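Local coordinates for protein Dye type peroxidase A (PDB 6GZW) that probably acts as a haem-dependent dye-decolourising peroxidase, using the iron of its protoporphyrin IX to reduce peroxide while oxidising dyes and similar substrates, at residues Phe14-Ile22 and Val360-Val370; Leu50-Met61 and Pro79-Phe88. One frame throughout, in Å; residues are numbered along the deposited sequence.

Interaction 1 (Phe14-Ile22 and Val360-Val370)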
# COMPACT_ATOMS: atom_id res chain seq x y z
N PHE A 14 23.23 -5.99 -1.14
CA PHE A 14 22.81 -7.35 -0.88
C PHE A 14 23.93 -8.11 -0.19
O PHE A 14 23.72 -8.75 0.85
CB PHE A 14 22.44 -8.08 -2.20
CG PHE A 14 22.21 -9.54 -2.03
CD1 PHE A 14 21.16 -10.01 -1.24
CD2 PHE A 14 23.07 -10.49 -2.63
CE1 PHE A 14 20.96 -11.38 -1.05
CE2 PHE A 14 22.85 -11.85 -2.45
CZ PHE A 14 21.81 -12.30 -1.66
N HIS A 15 25.12 -8.07 -0.80
CA HIS A 15 26.26 -8.80 -0.24
C HIS A 15 26.81 -8.04 0.97
O HIS A 15 26.92 -6.82 0.94
CB HIS A 15 27.37 -9.02 -1.27
CG HIS A 15 27.04 -10.00 -2.34
ND1 HIS A 15 27.05 -9.67 -3.67
CD2 HIS A 15 26.71 -11.31 -2.28
CE1 HIS A 15 26.72 -10.73 -4.39
NE2 HIS A 15 26.52 -11.74 -3.57
N GLY A 16 27.18 -8.79 2.01
CA GLY A 16 27.74 -8.20 3.24
C GLY A 16 27.78 -9.17 4.42
O GLY A 16 27.31 -10.30 4.36
N LYS A 17 28.37 -8.70 5.52
CA LYS A 17 28.43 -9.49 6.75
C LYS A 17 27.02 -9.82 7.28
O LYS A 17 26.75 -10.94 7.69
CB LYS A 17 29.27 -8.74 7.79
CG LYS A 17 29.41 -9.42 9.13
CD LYS A 17 30.17 -8.48 10.07
CE LYS A 17 30.63 -9.15 11.35
NZ LYS A 17 31.50 -8.21 12.13
N HIS A 18 26.14 -8.82 7.26
CA HIS A 18 24.74 -8.95 7.70
C HIS A 18 23.82 -8.88 6.48
O HIS A 18 24.15 -8.23 5.50
CB HIS A 18 24.38 -7.82 8.66
CG HIS A 18 25.32 -7.69 9.82
ND1 HIS A 18 25.56 -8.72 10.70
CD2 HIS A 18 26.13 -6.67 10.20
CE1 HIS A 18 26.45 -8.33 11.60
NE2 HIS A 18 26.82 -7.10 11.31
N GLN A 19 22.68 -9.56 6.56
CA GLN A 19 21.64 -9.39 5.53
C GLN A 19 21.08 -7.99 5.60
O GLN A 19 20.98 -7.42 6.71
CB GLN A 19 20.52 -10.39 5.72
CG GLN A 19 20.84 -11.82 5.28
CD GLN A 19 19.59 -12.67 5.25
OE1 GLN A 19 18.71 -12.47 4.38
NE2 GLN A 19 19.49 -13.63 6.16
N PRO A 20 20.68 -7.43 4.44
CA PRO A 20 19.94 -6.17 4.40
C PRO A 20 18.54 -6.30 5.04
O PRO A 20 18.05 -7.41 5.26
CB PRO A 20 19.82 -5.89 2.89
CG PRO A 20 19.69 -7.24 2.32
CD PRO A 20 20.63 -8.11 3.12
N GLY A 21 17.94 -5.18 5.41
CA GLY A 21 16.61 -5.17 6.03
C GLY A 21 16.57 -5.25 7.55
O GLY A 21 15.52 -5.54 8.11
N ILE A 22 17.72 -5.04 8.20
CA ILE A 22 17.83 -5.07 9.64
C ILE A 22 18.19 -3.68 10.11
O ILE A 22 17.43 -3.07 10.90
CB ILE A 22 18.84 -6.13 10.12
CG1 ILE A 22 18.46 -7.51 9.57
CG2 ILE A 22 18.87 -6.20 11.65
CD1 ILE A 22 19.47 -8.60 9.86
N VAL A 360 17.46 -15.53 11.06
CA VAL A 360 17.87 -14.81 9.86
C VAL A 360 19.40 -14.84 9.86
O VAL A 360 20.04 -14.09 10.62
CB VAL A 360 17.29 -13.39 9.89
CG1 VAL A 360 17.86 -12.49 8.82
CG2 VAL A 360 15.76 -13.44 9.78
N PRO A 361 20.01 -15.72 9.05
CA PRO A 361 21.48 -15.84 9.10
C PRO A 361 22.23 -14.64 8.57
O PRO A 361 21.64 -13.63 8.15
CB PRO A 361 21.74 -17.07 8.24
CG PRO A 361 20.64 -17.00 7.22
CD PRO A 361 19.45 -16.63 8.04
N GLY A 362 23.55 -14.70 8.63
CA GLY A 362 24.39 -13.64 8.07
C GLY A 362 24.17 -13.38 6.59
O GLY A 362 23.53 -14.18 5.89
N GLY A 363 24.70 -12.28 6.09
CA GLY A 363 24.53 -11.94 4.69
C GLY A 363 25.33 -12.88 3.81
O GLY A 363 26.28 -13.53 4.26
N ALA A 364 24.92 -12.95 2.56
CA ALA A 364 25.67 -13.71 1.55
C ALA A 364 26.96 -12.99 1.15
O ALA A 364 26.93 -11.83 0.77
CB ALA A 364 24.80 -13.87 0.32
N ALA A 365 28.10 -13.69 1.23
CA ALA A 365 29.33 -13.18 0.61
C ALA A 365 29.18 -13.30 -0.91
O ALA A 365 28.35 -14.08 -1.40
CB ALA A 365 30.55 -13.96 1.10
N GLU A 366 29.98 -12.53 -1.64
CA GLU A 366 30.12 -12.73 -3.09
C GLU A 366 30.40 -14.22 -3.39
O GLU A 366 31.20 -14.86 -2.72
CB GLU A 366 31.22 -11.84 -3.68
CG GLU A 366 31.30 -11.83 -5.20
CD GLU A 366 30.05 -11.29 -5.87
OE1 GLU A 366 29.07 -12.06 -6.00
OE2 GLU A 366 30.04 -10.11 -6.27
N GLY A 367 29.68 -14.78 -4.37
CA GLY A 367 29.77 -16.21 -4.69
C GLY A 367 29.01 -17.17 -3.78
O GLY A 367 29.18 -18.39 -3.90
N GLU A 368 28.17 -16.65 -2.87
CA GLU A 368 27.41 -17.49 -1.95
C GLU A 368 25.93 -17.16 -2.03
O GLU A 368 25.53 -16.13 -2.58
CB GLU A 368 27.79 -17.22 -0.49
CG GLU A 368 29.23 -17.41 -0.09
CD GLU A 368 29.39 -17.27 1.41
OE1 GLU A 368 28.64 -16.48 2.05
OE2 GLU A 368 30.26 -18.00 1.97
N TYR A 369 25.16 -18.06 -1.43
CA TYR A 369 23.73 -17.84 -1.18
C TYR A 369 23.44 -17.77 0.33
O TYR A 369 24.19 -18.29 1.17
CB TYR A 369 22.87 -18.92 -1.87
CG TYR A 369 22.98 -20.35 -1.38
CD1 TYR A 369 23.91 -21.24 -1.94
CD2 TYR A 369 22.11 -20.85 -0.42
CE1 TYR A 369 23.98 -22.58 -1.52
CE2 TYR A 369 22.17 -22.17 0.01
CZ TYR A 369 23.11 -23.05 -0.54
OH TYR A 369 23.15 -24.36 -0.09
N VAL A 370 22.31 -17.13 0.65
CA VAL A 370 21.89 -16.96 2.04
C VAL A 370 21.53 -18.33 2.63
O VAL A 370 20.78 -19.10 2.04
CB VAL A 370 20.69 -15.99 2.13
CG1 VAL A 370 20.19 -15.90 3.58
CG2 VAL A 370 21.10 -14.62 1.60
O HOH W 1 22.63 -11.08 2.08
O HOH W 2 25.86 -13.99 -4.24
O HOH W 3 22.39 -11.06 9.08

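Interaction 2 (Leu50-Met61 and Pro79-Phe88)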
# COMPACT_ATOMS: atom_id res chain seq x y z
N LEU A 50 16.90 -21.46 -1.75
CA LEU A 50 17.65 -20.32 -1.24
C LEU A 50 18.68 -19.82 -2.27
O LEU A 50 18.93 -18.63 -2.34
CB LEU A 50 18.31 -20.63 0.12
CG LEU A 50 17.52 -20.32 1.39
CD1 LEU A 50 17.36 -18.82 1.61
CD2 LEU A 50 16.16 -21.03 1.38
N ARG A 51 19.27 -20.72 -3.07
CA ARG A 51 20.09 -20.28 -4.21
C ARG A 51 19.32 -19.40 -5.20
O ARG A 51 19.78 -18.31 -5.58
CB ARG A 51 20.74 -21.46 -4.97
CG ARG A 51 22.09 -21.87 -4.44
CD ARG A 51 22.87 -22.85 -5.33
NE ARG A 51 22.21 -24.15 -5.58
CZ ARG A 51 22.01 -25.16 -4.70
NH1 ARG A 51 22.37 -25.08 -3.43
NH2 ARG A 51 21.40 -26.28 -5.12
N ARG A 52 18.14 -19.87 -5.62
CA ARG A 52 17.29 -19.12 -6.54
C ARG A 52 16.95 -17.78 -5.91
O ARG A 52 17.11 -16.73 -6.53
CB ARG A 52 15.97 -19.85 -6.85
CG ARG A 52 16.08 -20.95 -7.87
CD ARG A 52 14.73 -21.39 -8.42
NE ARG A 52 13.75 -21.92 -7.46
CZ ARG A 52 13.78 -23.13 -6.89
NH1 ARG A 52 14.80 -23.99 -7.09
NH2 ARG A 52 12.78 -23.49 -6.11
N TRP A 53 16.46 -17.84 -4.68
CA TRP A 53 15.99 -16.63 -4.01
C TRP A 53 17.12 -15.62 -3.86
O TRP A 53 16.91 -14.44 -4.06
CB TRP A 53 15.42 -16.95 -2.62
CG TRP A 53 14.00 -17.34 -2.58
CD1 TRP A 53 13.07 -17.25 -3.59
CD2 TRP A 53 13.29 -17.81 -1.44
NE1 TRP A 53 11.84 -17.67 -3.14
CE2 TRP A 53 11.94 -18.02 -1.83
CE3 TRP A 53 13.67 -18.12 -0.14
CZ2 TRP A 53 10.98 -18.49 -0.95
CZ3 TRP A 53 12.71 -18.60 0.73
CH2 TRP A 53 11.38 -18.74 0.33
N SER A 54 18.31 -16.10 -3.49
CA SER A 54 19.46 -15.21 -3.32
C SER A 54 19.88 -14.55 -4.62
O SER A 54 20.19 -13.39 -4.65
CB SER A 54 20.64 -15.96 -2.69
OG SER A 54 20.33 -16.50 -1.41
N ASP A 55 19.88 -15.30 -5.73
CA ASP A 55 20.19 -14.73 -7.03
C ASP A 55 19.15 -13.69 -7.48
O ASP A 55 19.49 -12.63 -7.99
CB ASP A 55 20.31 -15.87 -8.05
CG ASP A 55 20.73 -15.38 -9.44
OD1 ASP A 55 21.87 -14.93 -9.59
OD2 ASP A 55 19.90 -15.44 -10.38
N THR A 56 17.87 -13.97 -7.23
CA THR A 56 16.78 -13.02 -7.49
C THR A 56 16.98 -11.76 -6.64
O THR A 56 16.91 -10.66 -7.16
CB THR A 56 15.41 -13.70 -7.25
OG1 THR A 56 15.27 -14.74 -8.22
CG2 THR A 56 14.21 -12.72 -7.35
N ALA A 57 17.24 -11.92 -5.35
CA ALA A 57 17.46 -10.77 -4.51
C ALA A 57 18.63 -9.90 -4.99
O ALA A 57 18.52 -8.68 -5.07
CB ALA A 57 17.70 -11.19 -3.07
N ARG A 58 19.77 -10.55 -5.30
CA ARG A 58 20.95 -9.86 -5.78
C ARG A 58 20.65 -9.01 -7.01
O ARG A 58 20.95 -7.82 -7.06
CB ARG A 58 22.08 -10.86 -6.08
CG ARG A 58 23.46 -10.24 -6.27
CD ARG A 58 23.84 -9.99 -7.72
NE ARG A 58 23.66 -11.18 -8.55
CZ ARG A 58 23.62 -11.17 -9.88
NH1 ARG A 58 23.78 -10.03 -10.56
NH2 ARG A 58 23.39 -12.29 -10.52
N ARG A 59 20.00 -9.61 -8.02
CA ARG A 59 19.68 -8.86 -9.23
C ARG A 59 18.74 -7.72 -8.95
O ARG A 59 18.99 -6.57 -9.36
CB ARG A 59 19.04 -9.76 -10.28
CG ARG A 59 19.95 -10.83 -10.89
CD ARG A 59 19.17 -11.90 -11.67
NE ARG A 59 20.03 -13.05 -11.98
CZ ARG A 59 20.92 -13.11 -12.97
NH1 ARG A 59 21.08 -12.12 -13.85
NH2 ARG A 59 21.69 -14.19 -13.09
N LEU A 60 17.64 -8.04 -8.27
CA LEU A 60 16.59 -7.03 -8.09
C LEU A 60 17.04 -5.87 -7.21
O LEU A 60 16.71 -4.72 -7.48
CB LEU A 60 15.31 -7.67 -7.55
CG LEU A 60 14.35 -8.17 -8.64
CD1 LEU A 60 14.98 -9.10 -9.68
CD2 LEU A 60 13.19 -8.85 -7.97
N MET A 61 17.84 -6.17 -6.18
CA MET A 61 18.37 -5.09 -5.32
C MET A 61 19.34 -4.15 -6.07
O MET A 61 19.52 -3.00 -5.69
CB MET A 61 19.03 -5.65 -4.06
CG MET A 61 18.03 -6.21 -3.06
SD MET A 61 18.82 -6.82 -1.57
CE MET A 61 19.66 -5.32 -1.06
N PRO A 79 16.67 1.05 -8.26
CA PRO A 79 16.53 0.05 -7.20
C PRO A 79 15.55 0.48 -6.07
O PRO A 79 15.01 -0.38 -5.37
CB PRO A 79 17.94 -0.09 -6.65
CG PRO A 79 18.86 0.47 -7.71
CD PRO A 79 18.08 1.35 -8.60
N SER A 80 15.37 1.79 -5.88
CA SER A 80 14.38 2.34 -4.93
C SER A 80 14.54 1.76 -3.51
O SER A 80 13.55 1.43 -2.81
CB SER A 80 12.95 2.13 -5.42
OG SER A 80 12.76 2.62 -6.72
N SER A 81 15.80 1.57 -3.09
CA SER A 81 16.16 1.02 -1.78
C SER A 81 15.57 -0.35 -1.50
O SER A 81 15.34 -0.71 -0.34
CB SER A 81 15.82 2.01 -0.64
OG SER A 81 16.57 3.19 -0.82
N LEU A 82 15.39 -1.16 -2.55
CA LEU A 82 14.83 -2.50 -2.37
C LEU A 82 15.75 -3.32 -1.47
O LEU A 82 16.96 -3.31 -1.69
CB LEU A 82 14.67 -3.25 -3.70
CG LEU A 82 14.19 -4.71 -3.56
CD1 LEU A 82 12.75 -4.85 -3.07
CD2 LEU A 82 14.36 -5.44 -4.88
N THR A 83 15.16 -4.03 -0.50
CA THR A 83 15.84 -5.07 0.25
C THR A 83 14.99 -6.31 0.32
O THR A 83 13.76 -6.25 0.34
CB THR A 83 16.27 -4.68 1.69
OG1 THR A 83 15.11 -4.42 2.50
CG2 THR A 83 17.14 -3.45 1.67
N VAL A 84 15.67 -7.45 0.34
CA VAL A 84 15.07 -8.76 0.53
C VAL A 84 15.88 -9.48 1.61
O VAL A 84 17.10 -9.54 1.53
CB VAL A 84 15.10 -9.60 -0.77
CG1 VAL A 84 14.25 -10.85 -0.60
CG2 VAL A 84 14.60 -8.78 -1.94
N THR A 85 15.18 -10.01 2.60
CA THR A 85 15.76 -10.68 3.77
C THR A 85 15.08 -12.02 4.00
O THR A 85 13.86 -12.13 3.87
CB THR A 85 15.46 -9.83 5.02
OG1 THR A 85 15.71 -8.46 4.73
CG2 THR A 85 16.26 -10.31 6.18
N PHE A 86 15.87 -13.02 4.39
CA PHE A 86 15.40 -14.40 4.50
C PHE A 86 15.58 -14.98 5.90
O PHE A 86 16.68 -14.83 6.48
CB PHE A 86 16.18 -15.28 3.51
CG PHE A 86 16.13 -14.81 2.07
CD1 PHE A 86 15.01 -15.09 1.26
CD2 PHE A 86 17.16 -14.05 1.52
CE1 PHE A 86 14.94 -14.65 -0.03
CE2 PHE A 86 17.09 -13.59 0.20
CZ PHE A 86 15.97 -13.90 -0.58
N GLY A 87 14.58 -15.73 6.38
CA GLY A 87 14.69 -16.44 7.66
C GLY A 87 14.10 -17.83 7.64
O GLY A 87 13.35 -18.19 6.72
N PHE A 88 14.44 -18.61 8.67
CA PHE A 88 13.99 -19.98 8.86
C PHE A 88 13.23 -20.10 10.19
O PHE A 88 13.72 -19.61 11.23
CB PHE A 88 15.19 -20.96 8.89
CG PHE A 88 16.05 -20.88 7.68
CD1 PHE A 88 17.02 -19.89 7.56
CD2 PHE A 88 15.86 -21.76 6.63
CE1 PHE A 88 17.80 -19.78 6.43
CE2 PHE A 88 16.63 -21.66 5.50
CZ PHE A 88 17.60 -20.68 5.38
O HOH W 4 18.40 -1.65 -3.42

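Interaction 1 (Phe14-Ile22 and Val360-Val370)
Gln19 reaches in among Val360, Pro361 and Val370, and this end of the contact is tightly packed. NE2 of Gln19 donates to Pro361 O over 2.9 Å in a nearly straight bond, 169° at the hydrogen; the acceptor lies in the amide plane of Gln19, whereas the donor stands above the plane of the Pro361 carbonyl. With CG beside the backbone N (chi1 -76°) and an extended chain beyond, the amide arrives with NE2 3.3 Å from Val360 CG1, and Val370 CG1 also packs against it. OE1 of Gln19 bonds to Phe86 N on strand 83-89, so both ends of the buried amide are held. A water linking Gln19 N to Pro361 O gives that carbonyl a second donor. Gly363 is also tightly placed: its N donates to Lys17 O at 2.9 Å, and a CB on it would collide with Gly16 O and His18 O. Phe14 CZ rests on Ala364 CB at 3.9 Å.

The other end opens to solvent, at the partly exposed His15 and the exposed Glu366. The His15 ring has Phe14 CD2 over one face and Glu366 CA over the other, the latter a CH-pi contact 3.9 Å from the centroid. Gly16 N meets Ala364 O at a longer 3.3 Å. Glu366 OE1 turns its anti lone pair to Gly367 N. The contact is thus a pairing of two irregular loops, with a type II beta turn at its exposed edge, in the antiparallel sheet fold of a Dyp-type peroxidase, where strand 350-360 lies beside strand 83-89.

Interaction 2 (Leu50-Met61 and Pro79-Phe88)
Phe86 holds CG beside its backbone N (chi1 -55°), which directs the ring from strand 83-88 onto the helix at Trp53, and a bend at the last torsion of Met61 (chi3 57°) folds its methyl back over the strand backbone. At the first site the ring planes of Phe86 and the six-membered ring of Trp53 lie only 15° apart, but with centroids separated by 5.6 Å they barely overlap. The closer touch is Phe86 CE1 to Trp53 CB, 3.5 Å, while Ala57 CB approaches the Phe86 ring at its edge. Indole NE1 of Trp53 is bonded to Ile145 O, outside the contact. Ala57 CB also meets Val84 CB at 3.8 Å, where the short side chain of Ala57 lets helix and strand approach. Farther along, Leu50 CG packs on Phe88 CZ at 4.0 Å.

At the other end, Met61 CG and CE each come to 3.4 Å from Leu82 O, and SD lies 3.7 Å from Val84 N. Leu82 CD2 fits against Leu60 CB at 3.6 Å. No direct hydrogen bond crosses the interface; instead one water donates to both Met61 O and Leu82 O. An alanine in place of Met61 would keep the water-bound carbonyl but is likely to open a gap over Leu82 and Thr83 and leave Val84 less well covered. Helix 43-61 and strand 83-89, running nearly antiparallel, belong to the beta-alpha-beta crossover from strand 29-37, with strand 126-132 between the two strands: the ferredoxin-like half of the Dyp-type peroxidase fold.

Strand 83-89 connects the two contacts, whose centres lie about 9 Å apart. Pro20 O reaches Thr85 OG1 in a probable hydrogen bond, while Val370 N bonds to Ser54 OG on helix 43-61. Interaction 2 is nested, along the chain, in the loop closed by interaction 1. Eleven of its twelve touching residues are buried, and its chemistry is apolar, as expected between a helix and its sheet. Interaction 1, with seven of sixteen buried, is partly open to solvent and relies on backbone and amide hydrogen bonds plus bridging waters, consistent with loops that lack regular strand pairing.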